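Local coordinates for microcin B17-processing protein McbC (Escherichia coli str. K-12 substr. MG1655, PDB 6GRH), which acts as the FMN-dependent oxidoreductase of the microcin B17 maturation machinery, needed to convert the inactive McbA precursor into the active antibiotic peptide, at residues P17-I22 against K201-G206; P128-L133 against C192-K197; T147-Y152 against E160-C165; A188-I193 against L257-F262. All blocks are in the same frame, centred on the assembly; numbering follows the deposited sequence.

Overall arrangement
From the N terminus, helix 17-27 waits for almost 180 residues before contact 1 closes the widest loop, against the start of helix 204-227. Nested inside it, contact 2 joins strand 129-135 to strand 187-194, and inside that loop again contact 3 closes the short hairpin of strands 149-153 and 158-163. Contact 4 opens after contact 3 has closed, shares Cys192 and Ile193 with contact 2, and crosses contact 1 by reaching on to strand 254-263. Contacts 2, 3 and 4 all lie in one antiparallel sheet, where neighbouring strands 129-135 and 149-153 join contacts 2 and 3. Contact 1 fastens helix 17-27 to helix 204-227, with Leu20 against helix 195-199.

Contact 1: P17-I22 against K201-G206; sequences PEVLAI and KYRYRG. With EDO (1,2-ethanediol), chain P.
Val19 and Tyr204 form the centre of this contact, where helix 17-27 leans on the first turn of helix 204-227. The tight part depends on the two valine methyls doing different work. CG1, anti to the backbone N (chi1 175°), lies above the middle of the tyrosine ring; this is a CH-pi contact, with Val19 CG1 4.0 Å from the Tyr204 centroid and 10° off the ring normal. CG2 instead rests on one face of the Arg203 guanidinium, displaced toward its rim, and comes within 3.4 Å of Arg203 NH2. One turn later Ile22 closes round the phenol end: its CD1 is 3.3 Å from Tyr204 OH, and its CG2 is 3.7 Å from Tyr204 CE1. No hydrogen bond crosses between the segments. The guanidinium lying under the valine methyl is held by salt bridges to Asp16 and to Asp264 of an McbB chain.

Lys201 and Tyr202, by contrast, make no contact with 17-22. There Lys201 NZ donates to Tyr202 OH at 2.8 Å, the lysine chain running extended with CG over the tyrosine ring. At the partly exposed Tyr202 a 1,2-ethanediol, probably from the crystallisation liquor, adds a weak hydrogen bond from its O1 to Tyr202 OH (3.4 Å) and is also hydrogen-bonded to the backbone N of Gly124, a residue of the FMN pocket. Arg205, next to Tyr204, bridges to Asp240 of the second McbC subunit, consistent with the nitroreductase fold, in which a long central helix runs along the dimer interface.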
# COMPACT_ATOMS: atom_id res chain seq x y z
N PRO D 17 3.29 -14.81 2.49
CA PRO D 17 3.73 -13.75 3.41
C PRO D 17 3.53 -12.33 2.84
O PRO D 17 3.46 -11.40 3.60
CB PRO D 17 5.24 -14.03 3.60
CG PRO D 17 5.62 -14.77 2.38
CD PRO D 17 4.44 -15.58 1.97
N GLU D 18 3.47 -12.22 1.53
CA GLU D 18 3.18 -10.94 0.89
C GLU D 18 1.72 -10.54 1.15
O GLU D 18 1.44 -9.41 1.52
CB GLU D 18 3.47 -11.02 -0.61
CG GLU D 18 3.35 -9.69 -1.35
CD GLU D 18 4.60 -8.81 -1.25
OE1 GLU D 18 5.60 -9.21 -0.59
OE2 GLU D 18 4.60 -7.71 -1.85
N VAL D 19 0.81 -11.50 0.99
CA VAL D 19 -0.60 -11.25 1.24
C VAL D 19 -0.79 -10.87 2.72
O VAL D 19 -1.45 -9.87 3.02
CB VAL D 19 -1.45 -12.48 0.88
CG1 VAL D 19 -2.89 -12.28 1.23
CG2 VAL D 19 -1.35 -12.74 -0.62
N LEU D 20 -0.20 -11.65 3.61
CA LEU D 20 -0.33 -11.39 5.03
C LEU D 20 0.12 -9.98 5.42
O LEU D 20 -0.60 -9.29 6.14
CB LEU D 20 0.42 -12.42 5.83
CG LEU D 20 0.35 -12.30 7.34
CD1 LEU D 20 -1.09 -12.44 7.80
CD2 LEU D 20 1.22 -13.39 7.95
N ALA D 21 1.29 -9.58 4.95
CA ALA D 21 1.84 -8.26 5.27
C ALA D 21 1.00 -7.13 4.72
O ALA D 21 0.73 -6.18 5.42
CB ALA D 21 3.28 -8.13 4.75
N ILE D 22 0.56 -7.27 3.46
CA ILE D 22 -0.26 -6.25 2.83
C ILE D 22 -1.60 -6.09 3.55
O ILE D 22 -2.07 -4.94 3.77
CB ILE D 22 -0.42 -6.52 1.32
CG1 ILE D 22 0.95 -6.26 0.64
CG2 ILE D 22 -1.53 -5.67 0.69
CD1 ILE D 22 1.06 -6.67 -0.83
N LYS D 201 -6.57 -19.76 2.32
CA LYS D 201 -7.23 -20.38 1.17
C LYS D 201 -7.53 -19.42 0.01
O LYS D 201 -7.24 -19.74 -1.18
CB LYS D 201 -8.55 -21.04 1.62
CG LYS D 201 -9.26 -21.79 0.47
CD LYS D 201 -10.51 -22.55 0.90
CE LYS D 201 -11.16 -23.25 -0.29
NZ LYS D 201 -12.50 -23.74 0.06
N TYR D 202 -8.19 -18.32 0.34
CA TYR D 202 -8.72 -17.38 -0.65
C TYR D 202 -7.88 -16.13 -0.89
O TYR D 202 -8.28 -15.28 -1.73
CB TYR D 202 -10.12 -16.93 -0.22
CG TYR D 202 -11.09 -18.07 -0.15
CD1 TYR D 202 -11.44 -18.77 -1.30
CD2 TYR D 202 -11.64 -18.47 1.06
CE1 TYR D 202 -12.33 -19.84 -1.25
CE2 TYR D 202 -12.54 -19.54 1.11
CZ TYR D 202 -12.88 -20.21 -0.03
OH TYR D 202 -13.76 -21.28 0.00
N ARG D 203 -6.77 -15.98 -0.16
CA ARG D 203 -5.92 -14.80 -0.25
C ARG D 203 -6.71 -13.53 0.17
O ARG D 203 -7.47 -13.59 1.13
CB ARG D 203 -5.25 -14.72 -1.63
CG ARG D 203 -4.43 -15.96 -2.02
CD ARG D 203 -4.07 -15.93 -3.51
NE ARG D 203 -3.30 -14.75 -3.87
CZ ARG D 203 -2.01 -14.56 -3.61
NH1 ARG D 203 -1.28 -15.50 -3.03
NH2 ARG D 203 -1.44 -13.39 -3.94
N TYR D 204 -6.52 -12.40 -0.52
CA TYR D 204 -7.11 -11.10 -0.11
C TYR D 204 -8.62 -11.11 0.08
O TYR D 204 -9.14 -10.51 1.02
CB TYR D 204 -6.78 -10.01 -1.12
CG TYR D 204 -5.32 -9.74 -1.25
CD1 TYR D 204 -4.67 -8.96 -0.32
CD2 TYR D 204 -4.58 -10.25 -2.33
CE1 TYR D 204 -3.31 -8.70 -0.42
CE2 TYR D 204 -3.22 -9.99 -2.43
CZ TYR D 204 -2.60 -9.21 -1.46
OH TYR D 204 -1.26 -8.91 -1.50
N ARG D 205 -9.32 -11.78 -0.82
CA ARG D 205 -10.77 -11.91 -0.71
C ARG D 205 -11.20 -12.56 0.62
O ARG D 205 -12.29 -12.28 1.13
CB ARG D 205 -11.33 -12.69 -1.89
CG ARG D 205 -12.81 -12.45 -2.14
CD ARG D 205 -13.17 -13.15 -3.43
NE ARG D 205 -14.47 -12.89 -4.01
CZ ARG D 205 -14.79 -11.89 -4.83
NH1 ARG D 205 -13.94 -10.96 -5.15
NH2 ARG D 205 -16.01 -11.85 -5.35
N GLY D 206 -10.35 -13.39 1.21
CA GLY D 206 -10.64 -13.96 2.53
C GLY D 206 -10.79 -12.96 3.64
O GLY D 206 -11.58 -13.17 4.58
C1 EDO P . -16.67 -23.49 -1.15
O1 EDO P . -15.77 -24.01 -0.17
C2 EDO P . -16.67 -21.98 -1.01
O2 EDO P . -17.21 -21.60 0.26

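Contact 2: P128-L133 against C192-K197; sequences PIEVFL and CIIFEK
Two neighbouring strands of an antiparallel sheet meet here, Ile129 facing Ile193 as a non-hydrogen-bonded pair and Glu130 facing Cys192 as a hydrogen-bonded one. Glu130 N reaches Cys192 O at 2.8 Å, and Cys192 N returns the bond to Glu130 O. A further bond runs from Ile194 N to Pro128 O (3.2 Å). Ile194 is the N-cap residue of helix 195-199, so the ladder is held right up to the point where strand becomes helix. On the face carrying Ile129 and Ile193, Ile129 CD1 folds back to Ile193 CB (3.9 Å), and helix 204-227 lies against Ile129 through Thr214 and Met217. These strands occupy the middle of the central sheet of the nitroreductase fold, the Pro128 side chain being about 8 Å from a bound FMN.

The other face is mixed in character. Glu130 CG, anti to the carbonyl carbon (chi1 -58°), meets Ile194 CD1 at 3.6 Å. The carboxylate of Glu130 has a firm partner outside the pair, OE1 being hydrogen-bonded to His151; OE2 stays 4.5 Å from Lys197 NZ, beyond a salt bridge, and that ammonium is bound by the carbonyls of Leu126 and Tyr127. Farther along, Cys192 SG makes an oblique sulfur-aromatic contact with Phe132, 58° off the ring normal and 3.8 Å from CD1; the same ring stacks on His151. Beyond the ladder, Pro128 CB packs on Lys197 CG at 4.0 Å.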
# COMPACT_ATOMS: atom_id res chain seq x y z
N PRO D 128 -13.05 -18.16 10.40
CA PRO D 128 -11.82 -17.54 10.92
C PRO D 128 -11.99 -16.55 12.07
O PRO D 128 -11.00 -15.98 12.50
CB PRO D 128 -11.27 -16.78 9.69
CG PRO D 128 -12.51 -16.39 8.95
CD PRO D 128 -13.40 -17.61 9.07
N ILE D 129 -13.23 -16.32 12.51
CA ILE D 129 -13.51 -15.32 13.51
C ILE D 129 -13.72 -16.03 14.82
O ILE D 129 -14.48 -16.98 14.90
CB ILE D 129 -14.78 -14.50 13.14
CG1 ILE D 129 -14.60 -13.84 11.80
CG2 ILE D 129 -15.13 -13.48 14.24
CD1 ILE D 129 -13.36 -12.97 11.67
N GLU D 130 -13.04 -15.54 15.86
CA GLU D 130 -13.15 -16.08 17.21
C GLU D 130 -13.95 -15.13 18.08
O GLU D 130 -13.86 -13.90 17.93
CB GLU D 130 -11.76 -16.28 17.79
CG GLU D 130 -10.89 -17.20 16.95
CD GLU D 130 -11.46 -18.61 16.78
OE1 GLU D 130 -11.97 -19.19 17.75
OE2 GLU D 130 -11.37 -19.16 15.66
N VAL D 131 -14.76 -15.70 18.97
CA VAL D 131 -15.54 -14.90 19.93
C VAL D 131 -14.93 -15.02 21.32
O VAL D 131 -14.74 -16.12 21.85
CB VAL D 131 -17.00 -15.38 20.06
CG1 VAL D 131 -17.81 -14.43 20.95
CG2 VAL D 131 -17.64 -15.51 18.70
N PHE D 132 -14.66 -13.87 21.92
CA PHE D 132 -14.18 -13.80 23.28
C PHE D 132 -15.24 -13.13 24.16
O PHE D 132 -15.95 -12.23 23.71
CB PHE D 132 -12.87 -13.04 23.32
CG PHE D 132 -11.70 -13.80 22.74
CD1 PHE D 132 -11.45 -13.78 21.38
CD2 PHE D 132 -10.84 -14.53 23.56
CE1 PHE D 132 -10.35 -14.46 20.84
CE2 PHE D 132 -9.74 -15.22 23.03
CZ PHE D 132 -9.51 -15.20 21.67
N LEU D 133 -15.35 -13.60 25.39
CA LEU D 133 -16.33 -13.12 26.35
C LEU D 133 -15.56 -12.35 27.41
O LEU D 133 -14.61 -12.89 27.98
CB LEU D 133 -17.05 -14.29 26.98
CG LEU D 133 -17.88 -14.02 28.25
CD1 LEU D 133 -19.02 -13.06 27.95
CD2 LEU D 133 -18.40 -15.35 28.76
N CYS D 192 -12.85 -11.46 16.93
CA CYS D 192 -11.46 -11.33 16.51
C CYS D 192 -11.16 -12.15 15.26
O CYS D 192 -11.58 -13.29 15.16
CB CYS D 192 -10.53 -11.79 17.62
SG CYS D 192 -10.71 -10.80 19.12
N ILE D 193 -10.40 -11.56 14.36
CA ILE D 193 -9.95 -12.22 13.15
C ILE D 193 -8.58 -12.87 13.38
O ILE D 193 -7.66 -12.22 13.88
CB ILE D 193 -9.85 -11.24 11.96
CG1 ILE D 193 -9.51 -12.01 10.67
CG2 ILE D 193 -8.85 -10.11 12.18
CD1 ILE D 193 -9.56 -11.13 9.45
N ILE D 194 -8.45 -14.13 13.00
CA ILE D 194 -7.14 -14.77 12.91
C ILE D 194 -6.66 -14.57 11.48
O ILE D 194 -7.19 -15.20 10.56
CB ILE D 194 -7.22 -16.27 13.26
CG1 ILE D 194 -7.76 -16.43 14.68
CG2 ILE D 194 -5.84 -16.93 13.11
CD1 ILE D 194 -7.92 -17.87 15.08
N PHE D 195 -5.65 -13.74 11.28
CA PHE D 195 -5.30 -13.30 9.91
C PHE D 195 -5.01 -14.45 8.98
O PHE D 195 -5.56 -14.53 7.88
CB PHE D 195 -4.13 -12.34 9.89
CG PHE D 195 -4.43 -11.00 10.51
CD1 PHE D 195 -5.24 -10.09 9.86
CD2 PHE D 195 -3.91 -10.67 11.76
CE1 PHE D 195 -5.51 -8.85 10.43
CE2 PHE D 195 -4.18 -9.42 12.33
CZ PHE D 195 -4.99 -8.52 11.66
N GLU D 196 -4.16 -15.36 9.44
CA GLU D 196 -3.73 -16.44 8.56
C GLU D 196 -4.85 -17.42 8.23
O GLU D 196 -4.87 -17.94 7.13
CB GLU D 196 -2.49 -17.14 9.12
CG GLU D 196 -1.26 -16.22 8.97
CD GLU D 196 0.07 -16.90 9.24
OE1 GLU D 196 0.33 -17.99 8.66
OE2 GLU D 196 0.88 -16.32 9.99
N LYS D 197 -5.79 -17.65 9.15
CA LYS D 197 -6.96 -18.47 8.87
C LYS D 197 -7.89 -17.79 7.86
O LYS D 197 -8.50 -18.48 7.04
CB LYS D 197 -7.72 -18.80 10.14
CG LYS D 197 -8.75 -19.90 9.91
CD LYS D 197 -8.68 -20.92 11.00
CE LYS D 197 -9.84 -21.90 10.91
NZ LYS D 197 -10.88 -21.67 11.96

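Contact 3: T147-Y152 against E160-C165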
# COMPACT_ATOMS: atom_id res chain seq x y z
N THR D 147 -11.34 -15.17 36.68
CA THR D 147 -11.12 -15.19 35.24
C THR D 147 -12.20 -14.33 34.60
O THR D 147 -13.39 -14.61 34.77
CB THR D 147 -11.19 -16.62 34.70
OG1 THR D 147 -10.17 -17.38 35.34
CG2 THR D 147 -11.00 -16.67 33.20
N ASN D 148 -11.78 -13.28 33.90
CA ASN D 148 -12.71 -12.32 33.30
C ASN D 148 -12.73 -12.28 31.80
O ASN D 148 -13.53 -11.57 31.25
CB ASN D 148 -12.45 -10.93 33.85
CG ASN D 148 -12.87 -10.81 35.27
OD1 ASN D 148 -13.98 -11.20 35.62
ND2 ASN D 148 -11.98 -10.29 36.12
N VAL D 149 -11.84 -13.02 31.15
CA VAL D 149 -11.89 -13.19 29.70
C VAL D 149 -11.93 -14.68 29.42
O VAL D 149 -11.18 -15.43 30.03
CB VAL D 149 -10.66 -12.59 29.01
CG1 VAL D 149 -10.82 -12.67 27.51
CG2 VAL D 149 -10.47 -11.13 29.41
N TYR D 150 -12.80 -15.08 28.51
CA TYR D 150 -12.95 -16.46 28.09
C TYR D 150 -13.01 -16.47 26.58
O TYR D 150 -13.30 -15.44 25.97
CB TYR D 150 -14.26 -17.07 28.63
CG TYR D 150 -14.36 -17.18 30.12
CD1 TYR D 150 -14.87 -16.13 30.90
CD2 TYR D 150 -13.97 -18.34 30.77
CE1 TYR D 150 -14.98 -16.23 32.27
CE2 TYR D 150 -14.07 -18.45 32.16
CZ TYR D 150 -14.57 -17.40 32.90
OH TYR D 150 -14.64 -17.52 34.26
N HIS D 151 -12.73 -17.63 25.98
CA HIS D 151 -12.87 -17.82 24.56
C HIS D 151 -13.99 -18.85 24.36
O HIS D 151 -13.93 -19.92 24.94
CB HIS D 151 -11.53 -18.28 24.03
CG HIS D 151 -11.54 -18.76 22.61
ND1 HIS D 151 -10.88 -19.89 22.22
CD2 HIS D 151 -12.11 -18.24 21.50
CE1 HIS D 151 -11.03 -20.07 20.91
NE2 HIS D 151 -11.77 -19.07 20.45
N TYR D 152 -15.03 -18.50 23.59
CA TYR D 152 -16.12 -19.43 23.32
C TYR D 152 -15.75 -20.38 22.18
O TYR D 152 -15.36 -19.92 21.11
CB TYR D 152 -17.43 -18.71 22.98
CG TYR D 152 -18.59 -19.68 22.79
CD1 TYR D 152 -18.94 -20.56 23.80
CD2 TYR D 152 -19.30 -19.75 21.60
CE1 TYR D 152 -19.98 -21.46 23.66
CE2 TYR D 152 -20.35 -20.65 21.44
CZ TYR D 152 -20.69 -21.51 22.47
OH TYR D 152 -21.72 -22.42 22.34
N GLU D 160 -13.24 -21.52 27.19
CA GLU D 160 -11.84 -21.71 27.53
C GLU D 160 -11.35 -20.47 28.32
O GLU D 160 -11.57 -19.35 27.88
CB GLU D 160 -11.11 -21.86 26.21
CG GLU D 160 -9.63 -22.18 26.26
CD GLU D 160 -9.01 -22.27 24.86
OE1 GLU D 160 -9.46 -21.57 23.90
OE2 GLU D 160 -8.04 -23.04 24.71
N PRO D 161 -10.72 -20.65 29.51
CA PRO D 161 -10.20 -19.50 30.23
C PRO D 161 -9.09 -18.79 29.46
O PRO D 161 -8.22 -19.45 28.92
CB PRO D 161 -9.65 -20.10 31.51
CG PRO D 161 -10.50 -21.28 31.75
CD PRO D 161 -10.74 -21.84 30.38
N VAL D 162 -9.13 -17.46 29.41
CA VAL D 162 -8.14 -16.67 28.69
C VAL D 162 -7.32 -15.74 29.57
O VAL D 162 -6.10 -15.71 29.42
CB VAL D 162 -8.82 -15.91 27.53
CG1 VAL D 162 -7.88 -14.89 26.88
CG2 VAL D 162 -9.32 -16.90 26.49
N ALA D 163 -7.95 -14.96 30.45
CA ALA D 163 -7.23 -13.94 31.24
C ALA D 163 -7.87 -13.66 32.58
O ALA D 163 -9.08 -13.74 32.74
CB ALA D 163 -7.10 -12.65 30.45
N THR D 164 -7.01 -13.33 33.54
CA THR D 164 -7.39 -12.95 34.88
C THR D 164 -7.16 -11.46 35.12
O THR D 164 -6.89 -11.06 36.25
CB THR D 164 -6.55 -13.74 35.89
OG1 THR D 164 -5.17 -13.45 35.67
CG2 THR D 164 -6.76 -15.25 35.74
N CYS D 165 -7.26 -10.62 34.09
CA CYS D 165 -7.23 -9.17 34.31
C CYS D 165 -8.49 -8.78 35.09
O CYS D 165 -9.51 -9.48 34.99
CB CYS D 165 -7.20 -8.41 33.00
SG CYS D 165 -8.38 -9.01 31.78
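His151 and Glu160, side by side and pointing the same way, provide the main polar side-chain link of this contact. CG of His151 (chi1 170°) and of Glu160 both lie anti to the backbone N, which sends the two side chains off together. His151 ND1 donates to Glu160 OE1 at 2.8 Å with an angle of 179°, the oxygen lying in the ring plane and the carboxylate turned only 28° from it. Both groups are buried and doubly held: His151 NE2 pairs with Glu130, while the glutamate oxygens also accept from the backbone of Phe62 and Arg63 of the second McbC subunit. Two carboxylates about one imidazole would be expected to favour its charged form. A second side-chain bond runs from Asn148 ND2 to Cys165 O at 2.8 Å, the acceptor in the amide plane.

Backbone bonds make a ladder with a stagger. At one end His151 and Glu160 exchange regular N-H to carbonyl bonds. Farther on, Val149 O accepts from both Val162 N (3.0 Å) and Ala163 N (3.3 Å), which approach from the same face of its plane, and Ala163 O is shared by Asn148 N (3.0 Å) and Val149 N. Each doubled acceptor marks a classic beta bulge.

Apolar contacts fill in beside the bulges. Val149 spreads its methyls, CG1 to Val162 CG1 (3.7 Å) and CG2 to Cys165 SG (3.8 Å), while Val162 CG2 lies against the CB of His151.

This is a beta hairpin of strands 149-153 and 158-163 with bulged strands, the second bordering the sheet within the chain and facing the partner subunit of the nitroreductase-type dimer.

Contact 4: A188-I193 against L257-F262; sequences ALVYCI and LIVQFF
Tyr191 and Gln260 reach across the neighbouring antiparallel strands 187-194 and 254-263 of the nitroreductase-type sheet, their ring and amide planes 44° apart. The glutamine chain is extended, CG anti to the backbone N (chi1 -170°), and its OE1 accepts the hydrogen bond of Tyr191 OH at 2.7 Å, almost in line with the C=O bond (177°). Gln260 NE2 goes on to Asn232 of strand 231-235, so this one amide links three strands. Beside it, Ile258 crosses the same ring slantwise, CG2 lying 3.6 Å from Tyr191 CD2; Ile258 also touches the bound FMN. At the far end of this face, Leu189 CG meets Phe262 CE1 obliquely at 3.6 Å.

On the reverse face Val190 and Val259 lie side by side and point the same way, their CG2 atoms 4.2 Å apart, while Ala188 CB leans on Phe261 CD1 at 3.9 Å and Leu174 of helix 167-175 packs over them. Near Ile193, whose CB meets Leu257 CD1 at 3.8 Å, the strand pairing changes step: Leu257 and Ile258 both face Tyr191 in a classic beta bulge. Tyr191 N donates to Ile258 O, and Leu257 N donates to Tyr191 O at 2.7 Å.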
# COMPACT_ATOMS: atom_id res chain seq x y z
N ALA D 188 -19.15 -8.04 27.62
CA ALA D 188 -18.98 -7.79 26.20
C ALA D 188 -18.63 -9.05 25.46
O ALA D 188 -18.08 -9.97 26.02
CB ALA D 188 -17.90 -6.75 25.97
N LEU D 189 -18.95 -9.07 24.17
CA LEU D 189 -18.36 -10.02 23.25
C LEU D 189 -17.36 -9.25 22.40
O LEU D 189 -17.64 -8.12 21.98
CB LEU D 189 -19.40 -10.74 22.40
CG LEU D 189 -20.40 -11.61 23.17
CD1 LEU D 189 -21.39 -12.20 22.19
CD2 LEU D 189 -19.69 -12.69 23.99
N VAL D 190 -16.20 -9.85 22.16
CA VAL D 190 -15.18 -9.30 21.29
C VAL D 190 -14.93 -10.29 20.15
O VAL D 190 -14.59 -11.45 20.38
CB VAL D 190 -13.88 -9.01 22.05
CG1 VAL D 190 -12.87 -8.32 21.14
CG2 VAL D 190 -14.13 -8.15 23.27
N TYR D 191 -15.14 -9.84 18.91
CA TYR D 191 -15.01 -10.68 17.73
C TYR D 191 -13.65 -10.41 17.12
O TYR D 191 -13.35 -9.26 16.80
CB TYR D 191 -16.12 -10.38 16.72
CG TYR D 191 -17.50 -10.57 17.25
CD1 TYR D 191 -18.19 -11.76 17.03
CD2 TYR D 191 -18.13 -9.56 18.02
CE1 TYR D 191 -19.47 -11.95 17.56
CE2 TYR D 191 -19.42 -9.72 18.53
CZ TYR D 191 -20.08 -10.92 18.30
OH TYR D 191 -21.35 -11.11 18.76
N CYS D 192 -12.85 -11.46 16.93
CA CYS D 192 -11.46 -11.33 16.51
C CYS D 192 -11.16 -12.15 15.26
O CYS D 192 -11.58 -13.29 15.16
CB CYS D 192 -10.53 -11.79 17.62
SG CYS D 192 -10.71 -10.80 19.12
N ILE D 193 -10.40 -11.56 14.36
CA ILE D 193 -9.95 -12.22 13.15
C ILE D 193 -8.58 -12.87 13.38
O ILE D 193 -7.66 -12.22 13.88
CB ILE D 193 -9.85 -11.24 11.96
CG1 ILE D 193 -9.51 -12.01 10.67
CG2 ILE D 193 -8.85 -10.11 12.18
CD1 ILE D 193 -9.56 -11.13 9.45
N LEU D 257 -11.94 -7.10 15.88
CA LEU D 257 -12.63 -6.36 14.82
C LEU D 257 -13.74 -5.44 15.33
O LEU D 257 -13.96 -4.37 14.78
CB LEU D 257 -13.22 -7.32 13.77
CG LEU D 257 -12.23 -8.08 12.91
CD1 LEU D 257 -12.93 -9.01 11.95
CD2 LEU D 257 -11.33 -7.12 12.15
N ILE D 258 -14.44 -5.89 16.37
CA ILE D 258 -15.62 -5.19 16.87
C ILE D 258 -15.92 -5.72 18.27
O ILE D 258 -15.62 -6.88 18.60
CB ILE D 258 -16.81 -5.33 15.89
CG1 ILE D 258 -17.86 -4.27 16.09
CG2 ILE D 258 -17.44 -6.71 15.94
CD1 ILE D 258 -17.41 -2.88 15.69
N VAL D 259 -16.45 -4.83 19.09
CA VAL D 259 -16.87 -5.15 20.45
C VAL D 259 -18.39 -5.04 20.49
O VAL D 259 -18.99 -4.26 19.73
CB VAL D 259 -16.18 -4.19 21.45
CG1 VAL D 259 -16.76 -4.33 22.86
CG2 VAL D 259 -14.68 -4.44 21.47
N GLN D 260 -19.03 -5.82 21.35
CA GLN D 260 -20.48 -5.77 21.50
C GLN D 260 -20.81 -5.85 22.97
O GLN D 260 -20.52 -6.86 23.63
CB GLN D 260 -21.17 -6.90 20.73
CG GLN D 260 -22.68 -6.78 20.65
CD GLN D 260 -23.28 -7.84 19.75
OE1 GLN D 260 -22.64 -8.86 19.46
NE2 GLN D 260 -24.54 -7.64 19.34
N PHE D 261 -21.40 -4.79 23.49
CA PHE D 261 -21.74 -4.70 24.91
C PHE D 261 -23.13 -5.23 25.17
O PHE D 261 -24.00 -5.09 24.32
CB PHE D 261 -21.66 -3.24 25.37
CG PHE D 261 -20.27 -2.70 25.44
CD1 PHE D 261 -19.38 -3.19 26.39
CD2 PHE D 261 -19.83 -1.72 24.57
CE1 PHE D 261 -18.09 -2.70 26.46
CE2 PHE D 261 -18.55 -1.22 24.65
CZ PHE D 261 -17.67 -1.72 25.58
N PHE D 262 -23.32 -5.85 26.33
CA PHE D 262 -24.60 -6.41 26.73
C PHE D 262 -24.91 -6.04 28.16
O PHE D 262 -24.01 -5.98 29.01
CB PHE D 262 -24.61 -7.93 26.62
CG PHE D 262 -24.45 -8.44 25.23
CD1 PHE D 262 -23.18 -8.61 24.69
CD2 PHE D 262 -25.56 -8.69 24.43
CE1 PHE D 262 -23.01 -9.07 23.40
CE2 PHE D 262 -25.40 -9.14 23.13
CZ PHE D 262 -24.13 -9.33 22.62